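Local coordinates for endonuclease V isoform X2 (Ciona intestinalis, PDB 6OZI), which acts as an inosine-specific, metal-dependent endonuclease that hydrolyses the second phosphodiester 3' of inosine, its family having turned from DNase in bacteria to RNase in eukaryotes, at a contact of chain A with DNA. Residues are numbered along the deposited sequence; one frame, centred on the assembly and turned at random.

Contact 1: a contact of chain A with DNA. Residues 195-198, 223-224. With nucleotides of chain B.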
ATOM      1  N   LYS A 195       3.337   9.049  17.632  1.00 34.20           N
ATOM      2  CA  LYS A 195       4.215   8.168  16.855  1.00 37.78           C
ATOM      3  C   LYS A 195       4.468   8.715  15.448  1.00 35.83           C
ATOM      4  O   LYS A 195       4.734   7.954  14.512  1.00 37.50           O
ATOM      5  CB  LYS A 195       3.624   6.753  16.786  1.00 41.56           C
ATOM      6  CG  LYS A 195       3.285   6.184  18.154  1.00 45.20           C
ATOM      7  CD  LYS A 195       2.680   4.791  18.095  1.00 48.33           C
ATOM      8  CE  LYS A 195       2.372   4.299  19.511  1.00 52.66           C
ATOM      9  NZ  LYS A 195       2.126   2.824  19.605  1.00 56.66           N
ATOM     10  N   VAL A 196       4.373  10.033  15.286  1.00 33.23           N
ATOM     11  CA  VAL A 196       4.577  10.706  14.009  1.00 32.75           C
ATOM     12  C   VAL A 196       5.670  11.754  14.172  1.00 35.66           C
ATOM     13  O   VAL A 196       5.672  12.508  15.152  1.00 39.17           O
ATOM     14  CB  VAL A 196       3.264  11.352  13.516  1.00 31.11           C
ATOM     15  CG1 VAL A 196       3.523  12.332  12.377  1.00 29.00           C
ATOM     16  CG2 VAL A 196       2.281  10.282  13.089  1.00 31.18           C
ATOM     17  N   GLU A 197       6.592  11.813  13.207  1.00 33.38           N
ATOM     18  CA  GLU A 197       7.583  12.880  13.168  1.00 35.74           C
ATOM     19  C   GLU A 197       7.457  13.792  11.960  1.00 32.79           C
ATOM     20  O   GLU A 197       8.041  14.884  11.972  1.00 32.53           O
ATOM     21  CB  GLU A 197       9.010  12.307  13.188  1.00 41.72           C
ATOM     22  CG  GLU A 197       9.401  11.632  14.488  1.00 46.80           C
ATOM     23  CD  GLU A 197      10.833  11.141  14.470  1.00 53.99           C
ATOM     24  OE1 GLU A 197      11.699  11.839  13.900  1.00 56.96           O
ATOM     25  OE2 GLU A 197      11.097  10.052  15.020  1.00 57.88           O
ATOM     26  N   LYS A 198       6.726  13.381  10.923  1.00 31.30           N
ATOM     27  CA  LYS A 198       6.606  14.169   9.707  1.00 31.15           C
ATOM     28  C   LYS A 198       5.442  15.144   9.832  1.00 28.34           C
ATOM     29  O   LYS A 198       4.292  14.707   9.975  1.00 26.69           O
ATOM     30  CB  LYS A 198       6.413  13.254   8.510  1.00 34.50           C
ATOM     31  CG  LYS A 198       6.730  13.876   7.169  1.00 37.74           C
ATOM     32  CD  LYS A 198       6.771  12.808   6.074  1.00 41.21           C
ATOM     33  CE  LYS A 198       6.861  13.426   4.680  1.00 42.02           C
ATOM     34  NZ  LYS A 198       8.191  14.058   4.424  1.00 44.57           N
ATOM     35  N   THR A 223      -4.593   9.564  13.476  1.00 28.59           N
ATOM     36  CA  THR A 223      -3.264   9.328  12.942  1.00 27.08           C
ATOM     37  C   THR A 223      -2.838  10.572  12.156  1.00 24.31           C
ATOM     38  O   THR A 223      -3.509  11.607  12.199  1.00 23.63           O
ATOM     39  CB  THR A 223      -3.264   8.053  12.090  1.00 27.37           C
ATOM     40  OG1 THR A 223      -4.182   8.199  11.000  1.00 25.42           O
ATOM     41  CG2 THR A 223      -3.687   6.854  12.936  1.00 28.48           C
ATOM     42  N   ARG A 224      -1.720  10.470  11.428  1.00 22.52           N
ATOM     43  CA  ARG A 224      -1.149  11.649  10.780  1.00 23.38           C
ATOM     44  C   ARG A 224      -2.150  12.310   9.836  1.00 24.28           C
ATOM     45  O   ARG A 224      -2.295  13.538   9.828  1.00 22.58           O
ATOM     46  CB  ARG A 224       0.129  11.278  10.023  1.00 25.09           C
ATOM     47  CG  ARG A 224       0.830  12.469   9.375  1.00 24.61           C
ATOM     48  CD  ARG A 224       2.059  12.037   8.575  1.00 27.55           C
ATOM     49  NE  ARG A 224       2.695  13.153   7.875  1.00 28.17           N
ATOM     50  CZ  ARG A 224       2.656  13.344   6.557  1.00 28.36           C
ATOM     51  NH1 ARG A 224       2.018  12.491   5.776  1.00 29.80           N
ATOM     52  NH2 ARG A 224       3.265  14.391   6.016  1.00 27.38           N
TER
ATOM     53  P    DC B  11      -5.287   3.600  10.372  1.00 43.19           P
ATOM     54  OP1  DC B  11      -6.171   3.466  11.551  1.00 46.35           O
ATOM     55  OP2  DC B  11      -5.723   4.339   9.164  1.00 40.63           O
ATOM     56  O5'  DC B  11      -3.965   4.294  10.890  1.00 42.13           O
ATOM     57  C5'  DC B  11      -2.874   4.419  10.026  1.00 39.32           C
ATOM     58  C4'  DC B  11      -1.602   4.038  10.738  1.00 35.88           C
ATOM     59  O4'  DC B  11      -1.241   2.696  10.381  1.00 35.51           O
ATOM     60  C3'  DC B  11      -0.417   4.891  10.368  1.00 32.95           C
ATOM     61  O3'  DC B  11      -0.365   5.977  11.249  1.00 30.13           O
ATOM     62  C2'  DC B  11       0.769   3.952  10.570  1.00 33.82           C
ATOM     63  C1'  DC B  11       0.163   2.576  10.325  1.00 34.97           C
ATOM     64  N1   DC B  11       0.527   1.950   9.017  1.00 35.11           N
ATOM     65  C2   DC B  11       1.772   1.346   8.873  1.00 34.64           C
ATOM     66  O2   DC B  11       2.559   1.376   9.823  1.00 35.62           O
ATOM     67  N3   DC B  11       2.082   0.752   7.696  1.00 33.97           N
ATOM     68  C4   DC B  11       1.200   0.737   6.702  1.00 34.23           C
ATOM     69  N4   DC B  11       1.551   0.137   5.558  1.00 33.34           N
ATOM     70  C5   DC B  11      -0.083   1.347   6.831  1.00 35.71           C
ATOM     71  C6   DC B  11      -0.377   1.931   7.998  1.00 35.71           C
ATOM     72  P    DA B  12       0.287   7.363  10.779  1.00 28.78           P
ATOM     73  OP1  DA B  12       0.131   8.289  11.923  1.00 29.18           O
ATOM     74  OP2  DA B  12      -0.257   7.711   9.444  1.00 29.72           O
ATOM     75  O5'  DA B  12       1.834   7.011  10.593  1.00 31.62           O
ATOM     76  C5'  DA B  12       2.671   6.885  11.733  1.00 32.25           C
ATOM     77  C4'  DA B  12       4.052   6.430  11.325  1.00 33.62           C
ATOM     78  O4'  DA B  12       3.963   5.093  10.796  1.00 35.04           O
ATOM     79  C3'  DA B  12       4.701   7.259  10.229  1.00 34.48           C
ATOM     80  O3'  DA B  12       5.482   8.295  10.809  1.00 34.75           O
ATOM     81  C2'  DA B  12       5.583   6.238   9.515  1.00 35.74           C
ATOM     82  C1'  DA B  12       4.778   4.957   9.652  1.00 36.16           C
ATOM     83  N9   DA B  12       3.929   4.687   8.498  1.00 38.57           N
ATOM     84  C8   DA B  12       2.684   5.188   8.244  1.00 40.05           C
ATOM     85  N7   DA B  12       2.161   4.765   7.116  1.00 39.39           N
ATOM     86  C5   DA B  12       3.135   3.938   6.594  1.00 38.10           C
ATOM     87  C6   DA B  12       3.203   3.182   5.413  1.00 38.30           C
ATOM     88  N6   DA B  12       2.221   3.131   4.511  1.00 38.86           N
ATOM     89  N1   DA B  12       4.321   2.470   5.199  1.00 38.33           N
ATOM     90  C2   DA B  12       5.302   2.519   6.112  1.00 37.48           C
ATOM     91  N3   DA B  12       5.358   3.191   7.250  1.00 37.15           N
ATOM     92  C4   DA B  12       4.232   3.884   7.436  1.00 37.67           C
ATOM     93  P    DG B  13       5.942   9.556   9.926  1.00 36.84           P
ATOM     94  OP1  DG B  13       6.731  10.473  10.772  1.00 39.69           O
ATOM     95  OP2  DG B  13       4.756  10.034   9.188  1.00 40.82           O
ATOM     96  O5'  DG B  13       6.926   8.941   8.847  1.00 37.12           O
ATOM     97  C5'  DG B  13       8.205   8.487   9.229  1.00 38.68           C
ATOM     98  C4'  DG B  13       8.927   7.947   8.020  1.00 39.60           C
ATOM     99  O4'  DG B  13       8.129   6.910   7.411  1.00 36.77           O
ATOM    100  C3'  DG B  13       9.152   8.986   6.922  1.00 42.01           C
ATOM    101  O3'  DG B  13      10.512   9.318   6.845  1.00 46.42           O
ATOM    102  C2'  DG B  13       8.673   8.309   5.634  1.00 39.13           C
ATOM    103  C1'  DG B  13       8.466   6.865   6.058  1.00 37.49           C
ATOM    104  N9   DG B  13       7.409   6.217   5.303  1.00 36.08           N
ATOM    105  C8   DG B  13       6.054   6.436   5.386  1.00 35.91           C
ATOM    106  N7   DG B  13       5.361   5.716   4.541  1.00 35.41           N
ATOM    107  C5   DG B  13       6.327   4.985   3.856  1.00 35.21           C
ATOM    108  C6   DG B  13       6.193   4.038   2.814  1.00 34.89           C
ATOM    109  O6   DG B  13       5.154   3.630   2.270  1.00 35.90           O
ATOM    110  N1   DG B  13       7.432   3.543   2.409  1.00 33.91           N
ATOM    111  C2   DG B  13       8.642   3.921   2.940  1.00 33.86           C
ATOM    112  N2   DG B  13       9.731   3.341   2.425  1.00 33.30           N
ATOM    113  N3   DG B  13       8.777   4.809   3.906  1.00 34.70           N
ATOM    114  C4   DG B  13       7.586   5.296   4.313  1.00 35.12           C
TER
HETATM  115  O   HOH W   1      -2.511   8.674   8.806  1.00 25.65           O

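Contact 2: a contact of chain A with DNA. Residues 81, 83-86, 117-118, 122, 127-128, 144, 146-149. With nucleotides of chain C.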
ATOM      1  N   TYR A  81      -2.924  17.045 -13.140  1.00 32.97           N
ATOM      2  CA  TYR A  81      -2.366  17.742 -11.992  1.00 31.45           C
ATOM      3  C   TYR A  81      -1.193  18.603 -12.433  1.00 31.12           C
ATOM      4  O   TYR A  81      -0.283  18.133 -13.123  1.00 32.08           O
ATOM      5  CB  TYR A  81      -1.900  16.770 -10.913  1.00 30.86           C
ATOM      6  CG  TYR A  81      -1.148  17.472  -9.797  1.00 29.91           C
ATOM      7  CD1 TYR A  81      -1.828  18.209  -8.834  1.00 28.72           C
ATOM      8  CD2 TYR A  81       0.244  17.421  -9.725  1.00 29.64           C
ATOM      9  CE1 TYR A  81      -1.152  18.859  -7.822  1.00 27.82           C
ATOM     10  CE2 TYR A  81       0.934  18.076  -8.718  1.00 29.17           C
ATOM     11  CZ  TYR A  81       0.229  18.793  -7.763  1.00 28.21           C
ATOM     12  OH  TYR A  81       0.902  19.443  -6.747  1.00 26.64           O
ATOM     13  N   SER A  83       1.073  21.647 -10.260  1.00 26.24           N
ATOM     14  CA  SER A  83       1.163  22.370  -8.997  1.00 26.45           C
ATOM     15  C   SER A  83       0.846  23.843  -9.223  1.00 25.16           C
ATOM     16  O   SER A  83       1.218  24.425 -10.246  1.00 25.57           O
ATOM     17  CB  SER A  83       2.547  22.207  -8.363  1.00 28.44           C
ATOM     18  OG  SER A  83       3.558  22.744  -9.191  1.00 32.15           O
ATOM     19  N   SER A  84       0.136  24.431  -8.262  1.00 24.49           N
ATOM     20  CA  SER A  84      -0.441  25.774  -8.250  1.00 25.75           C
ATOM     21  C   SER A  84      -1.755  25.842  -9.027  1.00 27.29           C
ATOM     22  O   SER A  84      -2.393  26.909  -9.016  1.00 28.53           O
ATOM     23  CB  SER A  84       0.511  26.854  -8.792  1.00 25.80           C
ATOM     24  OG  SER A  84       1.644  26.987  -7.955  1.00 25.65           O
ATOM     25  N   TYR A  85      -2.218  24.744  -9.646  1.00 26.20           N
ATOM     26  CA  TYR A  85      -3.438  24.749 -10.452  1.00 26.30           C
ATOM     27  C   TYR A  85      -4.346  23.559 -10.136  1.00 27.59           C
ATOM     28  O   TYR A  85      -5.149  23.149 -10.980  1.00 29.27           O
ATOM     29  CB  TYR A  85      -3.096  24.778 -11.942  1.00 26.23           C
ATOM     30  CG  TYR A  85      -2.212  25.946 -12.302  1.00 27.02           C
ATOM     31  CD1 TYR A  85      -2.750  27.205 -12.521  1.00 27.88           C
ATOM     32  CD2 TYR A  85      -0.830  25.796 -12.397  1.00 26.55           C
ATOM     33  CE1 TYR A  85      -1.937  28.283 -12.833  1.00 28.70           C
ATOM     34  CE2 TYR A  85      -0.008  26.872 -12.710  1.00 25.86           C
ATOM     35  CZ  TYR A  85      -0.565  28.108 -12.920  1.00 27.11           C
ATOM     36  OH  TYR A  85       0.237  29.179 -13.233  1.00 27.82           O
ATOM     37  N   LEU A  86      -4.242  23.013  -8.919  1.00 26.11           N
ATOM     38  CA  LEU A  86      -5.056  21.867  -8.517  1.00 26.84           C
ATOM     39  C   LEU A  86      -6.547  22.187  -8.581  1.00 27.78           C
ATOM     40  O   LEU A  86      -7.378  21.303  -8.880  1.00 26.57           O
ATOM     41  CB  LEU A  86      -4.651  21.443  -7.099  1.00 25.22           C
ATOM     42  CG  LEU A  86      -5.407  20.317  -6.395  1.00 25.31           C
ATOM     43  CD1 LEU A  86      -5.290  19.017  -7.192  1.00 26.69           C
ATOM     44  CD2 LEU A  86      -4.896  20.126  -4.971  1.00 22.12           C
ATOM     45  N   GLY A 117      -4.252  19.586   0.179  1.00 23.69           N
ATOM     46  CA  GLY A 117      -3.466  20.647  -0.393  1.00 21.57           C
ATOM     47  C   GLY A 117      -3.598  21.931   0.397  1.00 21.93           C
ATOM     48  O   GLY A 117      -4.041  21.953   1.548  1.00 21.94           O
ATOM     49  N   ASN A 118      -3.233  23.023  -0.256  1.00 21.76           N
ATOM     50  CA  ASN A 118      -3.092  24.313   0.395  1.00 22.83           C
ATOM     51  C   ASN A 118      -4.303  25.204   0.155  1.00 23.83           C
ATOM     52  O   ASN A 118      -5.059  25.031  -0.805  1.00 24.50           O
ATOM     53  CB  ASN A 118      -1.832  25.010  -0.111  1.00 21.49           C
ATOM     54  CG  ASN A 118      -0.610  24.144   0.034  1.00 21.29           C
ATOM     55  OD1 ASN A 118      -0.396  23.550   1.088  1.00 19.76           O
ATOM     56  ND2 ASN A 118       0.188  24.043  -1.028  1.00 21.39           N
ATOM     57  N   HIS A 122       0.011  29.614  -1.060  1.00 22.63           N
ATOM     58  CA  HIS A 122      -0.022  29.484  -2.510  1.00 21.87           C
ATOM     59  C   HIS A 122       0.639  30.708  -3.122  1.00 23.65           C
ATOM     60  O   HIS A 122       0.585  31.801  -2.551  1.00 26.59           O
ATOM     61  CB  HIS A 122      -1.470  29.337  -2.980  1.00 22.52           C
ATOM     62  CG  HIS A 122      -1.631  29.151  -4.455  1.00 24.91           C
ATOM     63  ND1 HIS A 122      -1.793  30.209  -5.326  1.00 26.55           N
ATOM     64  CD2 HIS A 122      -1.727  28.029  -5.207  1.00 24.96           C
ATOM     65  CE1 HIS A 122      -1.944  29.747  -6.554  1.00 27.03           C
ATOM     66  NE2 HIS A 122      -1.910  28.427  -6.510  1.00 26.63           N
ATOM     67  N   GLY A 127      -4.878  28.817  -3.283  1.00 25.41           N
ATOM     68  CA  GLY A 127      -4.794  27.383  -3.469  1.00 24.33           C
ATOM     69  C   GLY A 127      -6.176  26.755  -3.568  1.00 24.01           C
ATOM     70  O   GLY A 127      -7.202  27.391  -3.315  1.00 23.53           O
ATOM     71  N   ALA A 128      -6.188  25.462  -3.918  1.00 22.59           N
ATOM     72  CA  ALA A 128      -7.441  24.778  -4.244  1.00 22.07           C
ATOM     73  C   ALA A 128      -8.432  24.815  -3.088  1.00 22.33           C
ATOM     74  O   ALA A 128      -9.636  24.976  -3.310  1.00 22.59           O
ATOM     75  CB  ALA A 128      -7.164  23.333  -4.667  1.00 19.62           C
ATOM     76  N   ALA A 144      -2.064  19.869   3.627  1.00 22.93           N
ATOM     77  CA  ALA A 144      -1.115  19.326   2.667  1.00 21.50           C
ATOM     78  C   ALA A 144      -0.181  18.350   3.369  1.00 23.23           C
ATOM     79  O   ALA A 144       0.240  18.590   4.505  1.00 24.61           O
ATOM     80  CB  ALA A 144      -0.307  20.441   2.002  1.00 20.33           C
ATOM     81  N   SER A 146       2.720  17.261   1.888  1.00 25.34           N
ATOM     82  CA  SER A 146       4.071  17.657   1.536  1.00 26.84           C
ATOM     83  C   SER A 146       4.097  19.170   1.366  1.00 25.08           C
ATOM     84  O   SER A 146       3.066  19.816   1.168  1.00 23.83           O
ATOM     85  CB  SER A 146       4.554  16.952   0.257  1.00 30.19           C
ATOM     86  OG  SER A 146       3.686  17.244  -0.826  1.00 32.56           O
ATOM     87  N   LEU A 147       5.291  19.731   1.454  1.00 26.69           N
ATOM     88  CA  LEU A 147       5.457  21.172   1.468  1.00 25.28           C
ATOM     89  C   LEU A 147       5.627  21.687   0.046  1.00 23.82           C
ATOM     90  O   LEU A 147       6.450  21.170  -0.712  1.00 21.87           O
ATOM     91  CB  LEU A 147       6.667  21.555   2.315  1.00 26.27           C
ATOM     92  CG  LEU A 147       6.915  23.045   2.503  1.00 26.89           C
ATOM     93  CD1 LEU A 147       5.857  23.610   3.415  1.00 26.53           C
ATOM     94  CD2 LEU A 147       8.287  23.257   3.089  1.00 26.99           C
ATOM     95  N   ILE A 148       4.851  22.695  -0.315  1.00 23.24           N
ATOM     96  CA  ILE A 148       5.092  23.364  -1.583  1.00 23.66           C
ATOM     97  C   ILE A 148       6.204  24.387  -1.387  1.00 23.69           C
ATOM     98  O   ILE A 148       6.260  25.082  -0.361  1.00 21.27           O
ATOM     99  CB  ILE A 148       3.802  24.007  -2.127  1.00 24.68           C
ATOM    100  CG1 ILE A 148       4.014  24.423  -3.588  1.00 26.31           C
ATOM    101  CG2 ILE A 148       3.358  25.202  -1.262  1.00 23.71           C
ATOM    102  CD1 ILE A 148       2.753  24.716  -4.333  1.00 27.22           C
ATOM    103  N   GLU A 149       7.127  24.438  -2.349  1.00 24.90           N
ATOM    104  CA  GLU A 149       8.195  25.429  -2.356  1.00 27.13           C
ATOM    105  C   GLU A 149       7.733  26.657  -3.124  1.00 25.47           C
ATOM    106  O   GLU A 149       7.187  26.538  -4.223  1.00 26.39           O
ATOM    107  CB  GLU A 149       9.479  24.880  -2.987  1.00 31.87           C
ATOM    108  CG  GLU A 149      10.287  23.929  -2.110  1.00 35.94           C
ATOM    109  CD  GLU A 149      11.791  24.084  -2.308  1.00 40.22           C
ATOM    110  OE1 GLU A 149      12.220  24.957  -3.093  1.00 42.91           O
ATOM    111  OE2 GLU A 149      12.557  23.343  -1.664  1.00 41.51           O
TER
ATOM    112  P    DC C   4      10.225  19.992  -6.209  1.00 37.94           P
ATOM    113  OP1  DC C   4      11.542  20.042  -5.542  1.00 39.80           O
ATOM    114  OP2  DC C   4       9.523  18.695  -6.360  1.00 39.38           O
ATOM    115  O5'  DC C   4       9.257  21.020  -5.472  1.00 34.10           O
ATOM    116  C5'  DC C   4       8.366  20.576  -4.476  1.00 31.66           C
ATOM    117  C4'  DC C   4       7.066  21.350  -4.564  1.00 28.83           C
ATOM    118  O4'  DC C   4       7.364  22.765  -4.705  1.00 27.91           O
ATOM    119  C3'  DC C   4       6.189  20.977  -5.764  1.00 26.48           C
ATOM    120  O3'  DC C   4       4.825  21.004  -5.398  1.00 25.12           O
ATOM    121  C2'  DC C   4       6.515  22.054  -6.788  1.00 26.43           C
ATOM    122  C1'  DC C   4       6.768  23.258  -5.893  1.00 28.66           C
ATOM    123  N1   DC C   4       7.671  24.267  -6.513  1.00 32.11           N
ATOM    124  C2   DC C   4       7.120  25.449  -7.016  1.00 36.07           C
ATOM    125  O2   DC C   4       5.896  25.626  -6.922  1.00 35.88           O
ATOM    126  N3   DC C   4       7.940  26.367  -7.594  1.00 38.53           N
ATOM    127  C4   DC C   4       9.250  26.130  -7.672  1.00 39.52           C
ATOM    128  N4   DC C   4      10.020  27.065  -8.243  1.00 43.85           N
ATOM    129  C5   DC C   4       9.830  24.927  -7.163  1.00 36.94           C
ATOM    130  C6   DC C   4       9.011  24.030  -6.603  1.00 33.50           C
ATOM    131  P    DI C   5       4.053  19.621  -5.142  1.00 26.98           P
ATOM    132  OP1  DI C   5       5.045  18.685  -4.510  1.00 28.32           O
ATOM    133  OP2  DI C   5       3.524  19.087  -6.449  1.00 27.07           O
ATOM    134  O5'  DI C   5       2.845  19.996  -4.084  1.00 27.31           O
ATOM    135  C5'  DI C   5       3.087  20.003  -2.700  1.00 25.36           C
ATOM    136  C4'  DI C   5       1.764  20.002  -1.953  1.00 23.48           C
ATOM    137  O4'  DI C   5       0.989  21.376  -2.320  1.00 23.70           O
ATOM    138  C3'  DI C   5       0.987  18.997  -2.312  1.00 23.66           C
ATOM    139  O3'  DI C   5       0.227  18.444  -1.144  1.00 24.02           O
ATOM    140  C2'  DI C   5      -0.035  19.578  -3.320  1.00 22.14           C
ATOM    141  C1'  DI C   5      -0.143  21.060  -2.908  1.00 22.73           C
ATOM    142  N9   DI C   5      -0.356  21.865  -4.121  1.00 24.08           N
ATOM    143  C8   DI C   5       0.260  22.065  -5.297  1.00 25.24           C
ATOM    144  N7   DI C   5      -0.497  22.943  -5.991  1.00 24.03           N
ATOM    145  C5   DI C   5      -1.548  23.265  -5.255  1.00 23.97           C
ATOM    146  C6   DI C   5      -2.730  24.199  -5.512  1.00 26.24           C
ATOM    147  O6   DI C   5      -2.829  24.793  -6.529  1.00 28.07           O
ATOM    148  N1   DI C   5      -3.733  24.347  -4.517  1.00 25.73           N
ATOM    149  C2   DI C   5      -3.638  23.625  -3.282  1.00 24.41           C
ATOM    150  N3   DI C   5      -2.516  22.734  -3.046  1.00 22.21           N
ATOM    151  C4   DI C   5      -1.467  22.585  -4.085  1.00 22.76           C
TER
HETATM  152  O   HOH W   2       4.584  27.695  -5.804  1.00 28.35           O
HETATM  153  O   HOH W   3       6.806  18.820  -1.904  1.00 31.39           O
HETATM  154  O   HOH W   4       3.813  25.315  -8.188  1.00 32.90           O

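Contact 1: a contact of chain A with DNA
Two peptide N-H groups grip OP1 of the DG13 phosphate: Glu197 N gives a hydrogen bond of 2.8 Å to this OP1, and Lys198 N one of 2.9 Å to the same atom. The first bond is the straighter, 155° at hydrogen against 137°. Donation from the main chain may let an acidic residue stand beside a phosphate: the CG of Glu197 lies anti to the carbonyl carbon and the extended chain carries the carboxylate away, so that OE1 stands 6.0 Å from DG13 OP1. The other oxygen of this phosphate faces Arg224. With CG anti to the backbone N (chi1 -177°) and the chain extended to NE, the side chain runs alongside the backbone of the strand, bringing NE into a long salt bridge, 4.0 Å from DG13 OP2. A second-shell bond of 3.1 Å from Arg224 NE to Lys198 O fixes the guanidinium's turn; the carbonyl oxygen lies in the guanidinium plane, while the donor sits above the carbonyl plane. The aliphatic CD of Lys198 rests over one guanidinium face, near its rim. One nucleotide back, Arg224 N binds OP1 of DA12 at 2.9 Å, and the small branch CG2 of Val196 packs against the DA12 C5' methylene at 3.7 Å. Thr223, with OG1 in the crowded position between backbone N and carbonyl carbon, serves both its branches: OG1 holds water 1, which reaches DA12 OP2, while CG2 leans on the sugar-phosphate of DC11, 3.9 Å from C5'. A threonine suits this place by offering a hydroxyl and a methyl from one carbon. All these partners belong to the backbone of a base-paired strand, so this loop-built phosphate clamp probably holds the nucleic acid without reading its sequence.

Contact 2: a contact of chain A with DNA
Tyr81, with CG anti to the backbone N (chi1 172°), sends its hydroxyl to the inosine phosphate, OH donating to DI5 OP2 at 2.7 Å with that oxygen in the plane of the ring. Ile148 CG1, anti to the backbone N, carries CD1 over one face of the flipped, unpaired hypoxanthine near C8. On the opposite face Leu86 lays CB 3.7 Å from C6 of DI5, and its CG, also anti to the backbone N, leads CD2 toward the N3-C2 side. Ile148 CG1 also touches the DC4 sugar, so a branched aliphatic chain suits base face and sugar together. Asn118 and His122 flank the base on the Ile148 side. Main-chain N-H groups read the rim. Ser84 N binds N7 of DI5 almost straight (2.8 Å, 174° at hydrogen), and Leu86 N reaches the keto oxygen O6 at 3.3 Å. Asn118 N gives a bond of 2.9 Å to DI5 N3. Gly127 and Ala128, with little or no side chain, let the main chain approach the base edge. The N-H of Ala128 points at N1 of DI5 at 2.8 Å; since N1 carries hydrogen in the usual keto form, a bond here would need an enol or deprotonated base. His122 NE2 donates to Ser84 O at 3.0 Å, steadying the loop that reads N7. Glu149 N holds the ring oxygen O4' of DC4, while Ser83 OG and Ser84 OG share water 4, which leads to DC4 O2. This inosine pocket lies where loops meet element ends: Leu86 and Ala128 begin helices 86-104 and 128-136, whose N-termini might favour negative charge on O6 and N1, while Asn118 follows strand 112-116 and Ala144 closes strand 140-144.

About 21 Å separates the C-alpha centres of contact 1 and contact 2, and they have no residue in common. Contact 1 is formed by loops near strand 200-206 and helix 227-243, late in the chain, whereas contact 2 draws on loops and element ends from the earlier part, between residues 81 and 149. They also meet different strands, chain B and chain C. The contacts suggest a division of labour: contact 1 holds a paired backbone, contact 2 takes up the unpaired inosine. Together they probably position the nucleic acid across the protein while specificity rests with the pocket; each protein copy repeats both.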